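Local coordinates for protein oxalate--CoA ligase (Arabidopsis thaliana, PDB 5IE2) that belongs to the AMP-binding enzymes of the ANL superfamily, built from a large AMP-binding portion and a smaller C-terminal domain, and holds ATP in a pocket, at residues E356-G361 against F398-Y403; T392-Y397 against V407-E412; E425-L430 against G439-V444. One frame throughout, in Å; residues are numbered along the deposited sequence.

Contact 1: E356-G361 against F398-Y403; sequences EPNNKG and FDTDGY
Asn-358, Phe-398 and Pro-357 bring two surface turns together, one leading into strand 361-366 and the other joining strands 394-398 and 404-409. Pro-357 and Asn-358 are the central residues of a type II beta turn. The proline ring suits the first of these places (phi -48°), and asparagine tolerates the positive phi of the second (63°) better than most residues with a side chain. Asn-358 N donates to Phe-398 O at 2.7 Å, nearly along the C=O axis. Phe-398 contributes mainly backbone here, for its ring leads off onto Met-345 and Ile-347. Water 1 accepts from Phe-398 N at 3.0 Å and donates to the carbonyls of Glu-356 and Asn-359. With CG beside its backbone N (chi1 -65°), Asn-358 crosses Thr-400 obliquely, Asn-358 ND2 lying 3.9 Å from Thr-400 CG2. Thr-400 CG2 also meets Pro-357 CB at 4.1 Å. Asp-399 opens a type I turn, its OD2 held by His-405 and Lys-333. Water 2 adds a weak bridge from Asn-358 ND2 to Thr-400 N. Since mostly backbone polar atoms do the holding, main-chain geometry and ordered water, rather than a hydrophobic core, join the turns.

Contact 2: T392-Y397 against V407-E412; sequences TGDIGY and VGRIKE. With ATP (adenosine-5'-triphosphate), chain C.
Asp-394 and Arg-409 both set CG beside their own backbone N, anti to the carbonyl carbon (chi1 -60° and -58°), and the arginine then runs extended from CG to NE, so both side chains end on ATP. They form a non-hydrogen-bonded pair in the beta hairpin of strands 394-398 and 404-409. A classic beta bulge follows, in which Val-407 and Gly-408 both face Ile-395. Ile-395 O takes two amides, Val-407 N at 2.7 Å from above the carbonyl plane and Gly-408 N at 3.2 Å on a lone pair. Glycine suits the bulge, since at Gly-408 (phi 152°) a CB would jam against the carbonyl O of Val-407. Ile-395 N returns a bond to Gly-408 O, and Ile-410 N extends the pairing to Gly-393 O. Branched apolar residues pack beside these bonds: Ile-395 crosses Ile-410 at about a right angle, with Ile-395 CG1 3.6 Å from Ile-410 CG1. Ile-395 CG2 meets Val-407 CB. The carboxylate of Asp-394 grips the ribose with both oxygens, OD1 accepting from ATP O2' at 2.7 Å and OD2 from ATP O3' at 2.7 Å; Tyr-312 OH also binds OD2, which should steady the group. On the beta phosphate, Arg-409 NH1 donates to ATP O2B at 2.8 Å and NH2 to ATP O1B at 3.1 Å. Over the centre of the Arg-409 guanidinium lies ATP O2', 3.3 Å above the plane.

Contact 3: E425-L430 against G439-V444; sequences EVDAVL and GVAFGV
Asp-427 OD2 is gripped twice, by water 4, which donates to it at 3.0 Å, and by a salt bridge from Arg-503 NH2, an arginine whose NE also donates to Ala-441 O and so binds both segments. The same water donates to Gly-439 O at 3.1 Å, so it spans helix 423-430 and strand 436-446. The other carboxylate oxygen serves the strand directly: Ala-441 N donates to Asp-427 OD1 at 2.6 Å, a short but bent bond (143° at the hydrogen) that uses the syn lone pair. Asp-427 reaches across because CG stands beside its backbone N, anti to the carbonyl carbon (chi1 -71°). Aspartate suits the place, being short enough to meet a backbone amide from a helix whose axis passes 7.2 Å from that of the strand, at 150° between their directions.

Beside this polar link the packing is apolar. Val-426 CG1 lies 4.0 Å from Ala-441 CB, a methyl small enough to sit under the helix. Gly-439 faces the helix with no side chain to crowd Leu-430 CB, which lies 4.7 Å from Gly-439 CA; glycine leaves that place to the leucine. Val-440 and Phe-442 point away from the helix and meet Val-506 of helix 503-510, so the strand lies between two helices in this alpha/beta C-terminal domain. The carboxylate of Asp-427, only partly exposed and faced by Arg-503, an amide and a water, is probably kept ionised.

Contact 1 joins two turns at the ends of strands in the antiparallel sheet to which contact 2 belongs, and the two alternate along the chain: the segment 398-403 is the connection within the hairpin whose strands form contact 2. Their centres are about 14 Å apart and they touch, Gly-361 O lying 3.0 Å from Gly-396 N in a probable hydrogen bond. Contact 2 reaches the ATP itself, whereas the side chain of Phe-398 in contact 1 is about 13 Å from it. Contact 3 follows in the C-terminal domain. Its nearest atoms are about 5 Å from contact 2, without touching, and the side chain of Asp-427 is about 9 Å from ATP. Arg-503 makes a salt bridge to Asp-427 and a long, weak ion pair with Glu-412 of contact 2.

Contact 1: E356-G361 against F398-Y403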
loop_
_atom_site.group_PDB
_atom_site.type_symbol
_atom_site.label_atom_id
_atom_site.label_comp_id
_atom_site.label_asym_id
_atom_site.label_seq_id
_atom_site.Cartn_x
_atom_site.Cartn_y
_atom_site.Cartn_z
ATOM N N GLU A 356 26.768 5.564 -11.643
ATOM C CA GLU A 356 26.537 6.824 -12.328
ATOM C C GLU A 356 25.123 6.795 -12.904
ATOM O O GLU A 356 24.558 5.713 -13.106
ATOM C CB GLU A 356 27.578 7.023 -13.441
ATOM C CG GLU A 356 28.903 7.744 -13.022
ATOM C CD GLU A 356 28.701 9.055 -12.237
ATOM O OE1 GLU A 356 28.098 10.010 -12.785
ATOM O OE2 GLU A 356 29.146 9.139 -11.067
ATOM N N PRO A 357 24.562 7.972 -13.209
ATOM C CA PRO A 357 23.285 7.989 -13.934
ATOM C C PRO A 357 23.220 7.063 -15.170
ATOM O O PRO A 357 24.207 6.901 -15.913
ATOM C CB PRO A 357 23.159 9.455 -14.373
ATOM C CG PRO A 357 23.804 10.215 -13.264
ATOM C CD PRO A 357 24.983 9.333 -12.822
ATOM N N ASN A 358 22.040 6.486 -15.380
ATOM C CA ASN A 358 21.751 5.565 -16.494
ATOM C C ASN A 358 22.561 4.281 -16.464
ATOM O O ASN A 358 22.711 3.591 -17.473
ATOM C CB ASN A 358 21.923 6.275 -17.833
ATOM C CG ASN A 358 20.896 7.371 -17.996
ATOM O OD1 ASN A 358 19.691 7.126 -17.816
ATOM N ND2 ASN A 358 21.351 8.587 -18.273
ATOM N N ASN A 359 23.049 3.946 -15.290
ATOM C CA ASN A 359 23.627 2.632 -15.060
ATOM C C ASN A 359 22.800 1.888 -14.029
ATOM O O ASN A 359 22.575 2.403 -12.935
ATOM C CB ASN A 359 25.074 2.763 -14.582
ATOM C CG ASN A 359 26.000 3.213 -15.696
ATOM O OD1 ASN A 359 26.186 4.416 -15.934
ATOM N ND2 ASN A 359 26.570 2.261 -16.385
ATOM N N LYS A 360 22.385 0.674 -14.366
ATOM C CA LYS A 360 21.481 -0.091 -13.517
ATOM C C LYS A 360 22.215 -0.660 -12.324
ATOM O O LYS A 360 23.436 -0.878 -12.379
ATOM C CB LYS A 360 20.844 -1.213 -14.322
ATOM C CG LYS A 360 20.037 -0.692 -15.517
ATOM C CD LYS A 360 19.552 -1.833 -16.417
ATOM C CE LYS A 360 18.824 -1.323 -17.677
ATOM N NZ LYS A 360 19.673 -0.452 -18.570
ATOM N N GLY A 361 21.463 -0.921 -11.268
ATOM C CA GLY A 361 21.968 -1.565 -10.065
ATOM C C GLY A 361 20.834 -1.709 -9.060
ATOM O O GLY A 361 19.657 -1.410 -9.354
ATOM N N PHE A 398 18.861 5.821 -12.124
ATOM C CA PHE A 398 18.516 7.235 -12.140
ATOM C C PHE A 398 18.858 7.808 -13.497
ATOM O O PHE A 398 19.954 7.557 -14.018
ATOM C CB PHE A 398 19.302 8.014 -11.083
ATOM C CG PHE A 398 18.745 7.815 -9.685
ATOM C CD1 PHE A 398 17.477 8.286 -9.363
ATOM C CD2 PHE A 398 19.497 7.180 -8.711
ATOM C CE1 PHE A 398 16.954 8.122 -8.093
ATOM C CE2 PHE A 398 18.956 6.987 -7.424
ATOM C CZ PHE A 398 17.677 7.457 -7.133
ATOM N N ASP A 399 17.944 8.625 -14.031
ATOM C CA ASP A 399 18.273 9.376 -15.220
ATOM C C ASP A 399 19.025 10.643 -14.766
ATOM O O ASP A 399 19.256 10.835 -13.555
ATOM C CB ASP A 399 17.018 9.676 -16.079
ATOM C CG ASP A 399 15.987 10.537 -15.391
ATOM O OD1 ASP A 399 16.341 11.364 -14.521
ATOM O OD2 ASP A 399 14.787 10.426 -15.772
ATOM N N THR A 400 19.398 11.518 -15.696
ATOM C CA THR A 400 20.238 12.680 -15.325
ATOM C C THR A 400 19.443 13.776 -14.591
ATOM O O THR A 400 20.052 14.672 -14.030
ATOM C CB THR A 400 20.937 13.273 -16.568
ATOM O OG1 THR A 400 19.950 13.492 -17.558
ATOM C CG2 THR A 400 21.938 12.280 -17.129
ATOM N N ASP A 401 18.110 13.684 -14.559
ATOM C CA ASP A 401 17.273 14.576 -13.707
ATOM C C ASP A 401 17.099 14.026 -12.301
ATOM O O ASP A 401 16.439 14.655 -11.471
ATOM C CB ASP A 401 15.878 14.808 -14.315
ATOM C CG ASP A 401 15.938 15.536 -15.659
ATOM O OD1 ASP A 401 16.766 16.475 -15.816
ATOM O OD2 ASP A 401 15.197 15.131 -16.576
ATOM N N GLY A 402 17.667 12.854 -12.023
ATOM C CA GLY A 402 17.529 12.245 -10.714
ATOM C C GLY A 402 16.213 11.505 -10.533
ATOM O O GLY A 402 15.811 11.197 -9.397
ATOM N N TYR A 403 15.524 11.217 -11.642
ATOM C CA TYR A 403 14.292 10.426 -11.567
ATOM C C TYR A 403 14.621 8.932 -11.651
ATOM O O TYR A 403 15.406 8.533 -12.489
ATOM C CB TYR A 403 13.323 10.783 -12.715
ATOM C CG TYR A 403 12.557 12.054 -12.525
ATOM C CD1 TYR A 403 11.154 12.041 -12.547
ATOM C CD2 TYR A 403 13.215 13.273 -12.353
ATOM C CE1 TYR A 403 10.405 13.215 -12.369
ATOM C CE2 TYR A 403 12.471 14.466 -12.184
ATOM C CZ TYR A 403 11.082 14.426 -12.223
ATOM O OH TYR A 403 10.345 15.599 -12.037
HETATM O O HOH W 1 21.695 4.901 -12.070
HETATM O O HOH W 2 19.085 10.907 -18.947
#

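Contact 2: T392-Y397 against V407-E412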
loop_
_atom_site.group_PDB
_atom_site.type_symbol
_atom_site.label_atom_id
_atom_site.label_comp_id
_atom_site.label_asym_id
_atom_site.label_seq_id
_atom_site.Cartn_x
_atom_site.Cartn_y
_atom_site.Cartn_z
ATOM N N THR A 392 16.894 -2.985 -1.344
ATOM C CA THR A 392 15.452 -3.233 -1.620
ATOM C C THR A 392 15.153 -4.534 -2.385
ATOM O O THR A 392 14.012 -4.990 -2.389
ATOM C CB THR A 392 14.790 -2.100 -2.453
ATOM O OG1 THR A 392 15.444 -2.036 -3.739
ATOM C CG2 THR A 392 14.936 -0.779 -1.766
ATOM N N GLY A 393 16.148 -5.060 -3.093
ATOM C CA GLY A 393 15.894 -6.182 -3.982
ATOM C C GLY A 393 15.378 -5.792 -5.364
ATOM O O GLY A 393 15.064 -6.668 -6.185
ATOM N N ASP A 394 15.246 -4.485 -5.618
ATOM C CA ASP A 394 14.786 -3.962 -6.919
ATOM C C ASP A 394 15.947 -3.421 -7.687
ATOM O O ASP A 394 16.846 -2.786 -7.113
ATOM C CB ASP A 394 13.746 -2.832 -6.728
ATOM C CG ASP A 394 12.495 -3.288 -5.965
ATOM O OD1 ASP A 394 11.909 -4.332 -6.372
ATOM O OD2 ASP A 394 12.073 -2.614 -4.951
ATOM N N ILE A 395 15.913 -3.653 -9.001
ATOM C CA ILE A 395 16.868 -3.092 -9.920
ATOM C C ILE A 395 16.249 -1.849 -10.582
ATOM O O ILE A 395 15.077 -1.859 -11.035
ATOM C CB ILE A 395 17.266 -4.115 -10.994
ATOM C CG1 ILE A 395 17.899 -5.364 -10.335
ATOM C CG2 ILE A 395 18.177 -3.480 -12.033
ATOM C CD1 ILE A 395 19.194 -5.001 -9.563
ATOM N N GLY A 396 17.055 -0.802 -10.646
ATOM C CA GLY A 396 16.653 0.444 -11.280
ATOM C C GLY A 396 17.836 1.307 -11.700
ATOM O O GLY A 396 19.018 0.929 -11.580
ATOM N N TYR A 397 17.528 2.476 -12.259
ATOM C CA TYR A 397 18.592 3.452 -12.528
ATOM C C TYR A 397 17.998 4.851 -12.402
ATOM O O TYR A 397 16.790 5.024 -12.522
ATOM C CB TYR A 397 19.225 3.239 -13.924
ATOM C CG TYR A 397 18.224 3.405 -15.054
ATOM C CD1 TYR A 397 18.031 4.650 -15.657
ATOM C CD2 TYR A 397 17.460 2.328 -15.493
ATOM C CE1 TYR A 397 17.112 4.818 -16.688
ATOM C CE2 TYR A 397 16.524 2.484 -16.510
ATOM C CZ TYR A 397 16.356 3.733 -17.112
ATOM O OH TYR A 397 15.442 3.891 -18.139
ATOM N N VAL A 407 13.496 -1.385 -13.204
ATOM C CA VAL A 407 13.642 -2.419 -14.223
ATOM C C VAL A 407 12.917 -3.660 -13.729
ATOM O O VAL A 407 12.276 -4.382 -14.511
ATOM C CB VAL A 407 15.159 -2.710 -14.508
ATOM C CG1 VAL A 407 15.335 -3.813 -15.511
ATOM C CG2 VAL A 407 15.824 -1.458 -15.000
ATOM N N GLY A 408 13.015 -3.911 -12.428
ATOM C CA GLY A 408 12.205 -4.988 -11.871
ATOM C C GLY A 408 12.869 -5.593 -10.642
ATOM O O GLY A 408 13.980 -5.214 -10.289
ATOM N N ARG A 409 12.178 -6.500 -9.975
ATOM C CA ARG A 409 12.781 -7.245 -8.884
ATOM C C ARG A 409 13.885 -8.120 -9.405
ATOM O O ARG A 409 13.738 -8.766 -10.454
ATOM C CB ARG A 409 11.747 -8.094 -8.179
ATOM C CG ARG A 409 10.612 -7.277 -7.629
ATOM C CD ARG A 409 9.400 -8.163 -7.483
ATOM N NE ARG A 409 8.147 -7.469 -7.192
ATOM C CZ ARG A 409 7.682 -7.313 -5.961
ATOM N NH1 ARG A 409 8.404 -7.760 -4.924
ATOM N NH2 ARG A 409 6.509 -6.696 -5.769
ATOM N N ILE A 410 15.006 -8.125 -8.684
ATOM C CA ILE A 410 16.121 -9.008 -9.024
ATOM C C ILE A 410 15.634 -10.421 -9.353
ATOM O O ILE A 410 16.048 -11.020 -10.352
ATOM C CB ILE A 410 17.093 -9.105 -7.871
ATOM C CG1 ILE A 410 17.793 -7.771 -7.673
ATOM C CG2 ILE A 410 18.092 -10.268 -8.075
ATOM C CD1 ILE A 410 18.660 -7.718 -6.413
ATOM N N LYS A 411 14.760 -10.956 -8.520
ATOM C CA LYS A 411 14.329 -12.348 -8.710
ATOM C C LYS A 411 13.362 -12.559 -9.896
ATOM O O LYS A 411 13.106 -13.691 -10.295
ATOM C CB LYS A 411 13.674 -12.856 -7.425
ATOM C CG LYS A 411 14.590 -12.912 -6.198
ATOM C CD LYS A 411 14.695 -14.349 -5.663
ATOM C CE LYS A 411 15.107 -14.368 -4.193
ATOM N NZ LYS A 411 14.804 -13.051 -3.549
ATOM N N GLU A 412 12.840 -11.468 -10.462
ATOM C CA GLU A 412 11.868 -11.561 -11.548
ATOM C C GLU A 412 12.430 -11.265 -12.919
ATOM O O GLU A 412 11.756 -11.570 -13.911
ATOM C CB GLU A 412 10.687 -10.614 -11.286
ATOM C CG GLU A 412 9.720 -11.224 -10.296
ATOM C CD GLU A 412 8.505 -10.365 -10.014
ATOM O OE1 GLU A 412 8.349 -9.264 -10.623
ATOM O OE2 GLU A 412 7.704 -10.802 -9.160
HETATM P PG ATP C . 7.709 -9.707 -0.652
HETATM O O1G ATP C . 8.459 -10.304 -1.843
HETATM O O2G ATP C . 7.181 -10.735 0.286
HETATM O O3G ATP C . 8.553 -8.657 0.066
HETATM P PB ATP C . 6.402 -7.482 -1.946
HETATM O O1B ATP C . 5.329 -7.402 -3.010
HETATM O O2B ATP C . 7.819 -7.159 -2.263
HETATM O O3B ATP C . 6.375 -8.945 -1.204
HETATM P PA ATP C . 5.434 -4.971 -0.727
HETATM O O1A ATP C . 6.271 -4.289 0.346
HETATM O O2A ATP C . 3.959 -4.971 -0.620
HETATM O O3A ATP C . 5.871 -6.525 -0.731
HETATM O "O5'" ATP C . 5.923 -4.449 -2.160
HETATM C "C5'" ATP C . 7.059 -3.573 -2.364
HETATM C "C4'" ATP C . 7.590 -3.881 -3.775
HETATM O "O4'" ATP C . 6.625 -3.433 -4.747
HETATM C "C3'" ATP C . 8.793 -3.062 -4.128
HETATM O "O3'" ATP C . 9.964 -3.670 -3.588
HETATM C "C2'" ATP C . 8.783 -3.078 -5.642
HETATM O "O2'" ATP C . 9.223 -4.366 -6.101
HETATM C "C1'" ATP C . 7.308 -3.028 -5.919
HETATM N N9 ATP C . 6.837 -1.664 -6.256
HETATM C C8 ATP C . 6.313 -0.736 -5.445
HETATM N N7 ATP C . 5.987 0.373 -6.177
HETATM C C5 ATP C . 6.305 0.095 -7.484
HETATM C C6 ATP C . 6.199 0.819 -8.772
HETATM N N6 ATP C . 5.625 2.067 -8.814
HETATM N N1 ATP C . 6.632 0.164 -9.874
HETATM C C2 ATP C . 7.149 -1.086 -9.824
HETATM N N3 ATP C . 7.284 -1.806 -8.681
HETATM C C4 ATP C . 6.862 -1.239 -7.515
HETATM O O HOH W 3 14.100 -9.467 -5.985
#

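Contact 3: E425-L430 against G439-V444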
loop_
_atom_site.group_PDB
_atom_site.type_symbol
_atom_site.label_atom_id
_atom_site.label_comp_id
_atom_site.label_asym_id
_atom_site.label_seq_id
_atom_site.Cartn_x
_atom_site.Cartn_y
_atom_site.Cartn_z
ATOM N N GLU A 425 8.692 -3.870 -18.565
ATOM C CA GLU A 425 8.732 -3.269 -19.906
ATOM C C GLU A 425 7.748 -3.987 -20.852
ATOM O O GLU A 425 6.956 -3.368 -21.645
ATOM C CB GLU A 425 10.154 -3.325 -20.497
ATOM C CG GLU A 425 10.252 -2.670 -21.869
ATOM C CD GLU A 425 11.635 -2.776 -22.559
ATOM O OE1 GLU A 425 12.530 -3.509 -22.082
ATOM O OE2 GLU A 425 11.795 -2.124 -23.621
ATOM N N VAL A 426 7.817 -5.316 -20.801
ATOM C CA VAL A 426 6.967 -6.107 -21.708
ATOM C C VAL A 426 5.480 -5.953 -21.327
ATOM O O VAL A 426 4.644 -5.779 -22.229
ATOM C CB VAL A 426 7.384 -7.596 -21.720
ATOM C CG1 VAL A 426 6.455 -8.427 -22.599
ATOM C CG2 VAL A 426 8.793 -7.748 -22.212
ATOM N N ASP A 427 5.151 -5.951 -20.020
ATOM C CA ASP A 427 3.758 -5.717 -19.572
ATOM C C ASP A 427 3.188 -4.432 -20.150
ATOM O O ASP A 427 1.991 -4.349 -20.546
ATOM C CB ASP A 427 3.629 -5.551 -18.038
ATOM C CG ASP A 427 3.854 -6.826 -17.245
ATOM O OD1 ASP A 427 3.990 -7.900 -17.841
ATOM O OD2 ASP A 427 3.871 -6.747 -15.977
ATOM N N ALA A 428 4.031 -3.400 -20.081
ATOM C CA ALA A 428 3.602 -2.092 -20.562
ATOM C C ALA A 428 3.253 -2.199 -22.055
ATOM O O ALA A 428 2.298 -1.584 -22.524
ATOM C CB ALA A 428 4.689 -1.040 -20.334
ATOM N N VAL A 429 4.035 -2.967 -22.796
ATOM C CA VAL A 429 3.668 -3.121 -24.226
ATOM C C VAL A 429 2.358 -3.907 -24.395
ATOM O O VAL A 429 1.502 -3.544 -25.213
ATOM C CB VAL A 429 4.823 -3.791 -25.037
ATOM C CG1 VAL A 429 4.320 -4.352 -26.401
ATOM C CG2 VAL A 429 6.025 -2.797 -25.239
ATOM N N LEU A 430 2.184 -4.982 -23.645
ATOM C CA LEU A 430 0.962 -5.808 -23.799
ATOM C C LEU A 430 -0.281 -4.989 -23.586
ATOM O O LEU A 430 -1.279 -5.136 -24.303
ATOM C CB LEU A 430 0.959 -6.944 -22.799
ATOM C CG LEU A 430 2.070 -7.945 -23.084
ATOM C CD1 LEU A 430 2.160 -8.977 -21.930
ATOM C CD2 LEU A 430 1.778 -8.586 -24.449
ATOM N N GLY A 439 -2.718 -7.790 -18.714
ATOM C CA GLY A 439 -1.611 -8.627 -19.212
ATOM C C GLY A 439 -0.461 -8.758 -18.226
ATOM O O GLY A 439 -0.204 -7.809 -17.469
ATOM N N VAL A 440 0.248 -9.892 -18.232
ATOM C CA VAL A 440 1.351 -10.074 -17.289
ATOM C C VAL A 440 2.419 -10.945 -17.939
ATOM O O VAL A 440 2.114 -11.995 -18.522
ATOM C CB VAL A 440 0.905 -10.727 -15.925
ATOM C CG1 VAL A 440 0.237 -12.073 -16.183
ATOM C CG2 VAL A 440 2.101 -10.908 -14.971
ATOM N N ALA A 441 3.669 -10.493 -17.893
ATOM C CA ALA A 441 4.780 -11.279 -18.433
ATOM C C ALA A 441 5.513 -11.974 -17.310
ATOM O O ALA A 441 5.502 -11.476 -16.188
ATOM C CB ALA A 441 5.769 -10.388 -19.234
ATOM N N PHE A 442 6.207 -13.075 -17.620
ATOM C CA PHE A 442 6.858 -13.870 -16.580
ATOM C C PHE A 442 7.901 -14.806 -17.168
ATOM O O PHE A 442 7.829 -15.192 -18.346
ATOM C CB PHE A 442 5.811 -14.667 -15.759
ATOM C CG PHE A 442 4.922 -15.579 -16.587
ATOM C CD1 PHE A 442 5.318 -16.878 -16.857
ATOM C CD2 PHE A 442 3.687 -15.151 -17.048
ATOM C CE1 PHE A 442 4.509 -17.734 -17.603
ATOM C CE2 PHE A 442 2.869 -16.002 -17.790
ATOM C CZ PHE A 442 3.293 -17.293 -18.075
ATOM N N GLY A 443 8.899 -15.159 -16.351
ATOM C CA GLY A 443 9.986 -16.014 -16.797
ATOM C C GLY A 443 9.609 -17.484 -16.642
ATOM O O GLY A 443 8.814 -17.844 -15.788
ATOM N N VAL A 444 10.172 -18.331 -17.490
ATOM C CA VAL A 444 9.921 -19.762 -17.413
ATOM C C VAL A 444 11.238 -20.479 -17.707
ATOM O O VAL A 444 12.128 -19.911 -18.335
ATOM C CB VAL A 444 8.812 -20.231 -18.407
ATOM C CG1 VAL A 444 7.548 -19.435 -18.197
ATOM C CG2 VAL A 444 9.272 -20.132 -19.863
HETATM O O HOH W 4 1.134 -7.140 -14.789
#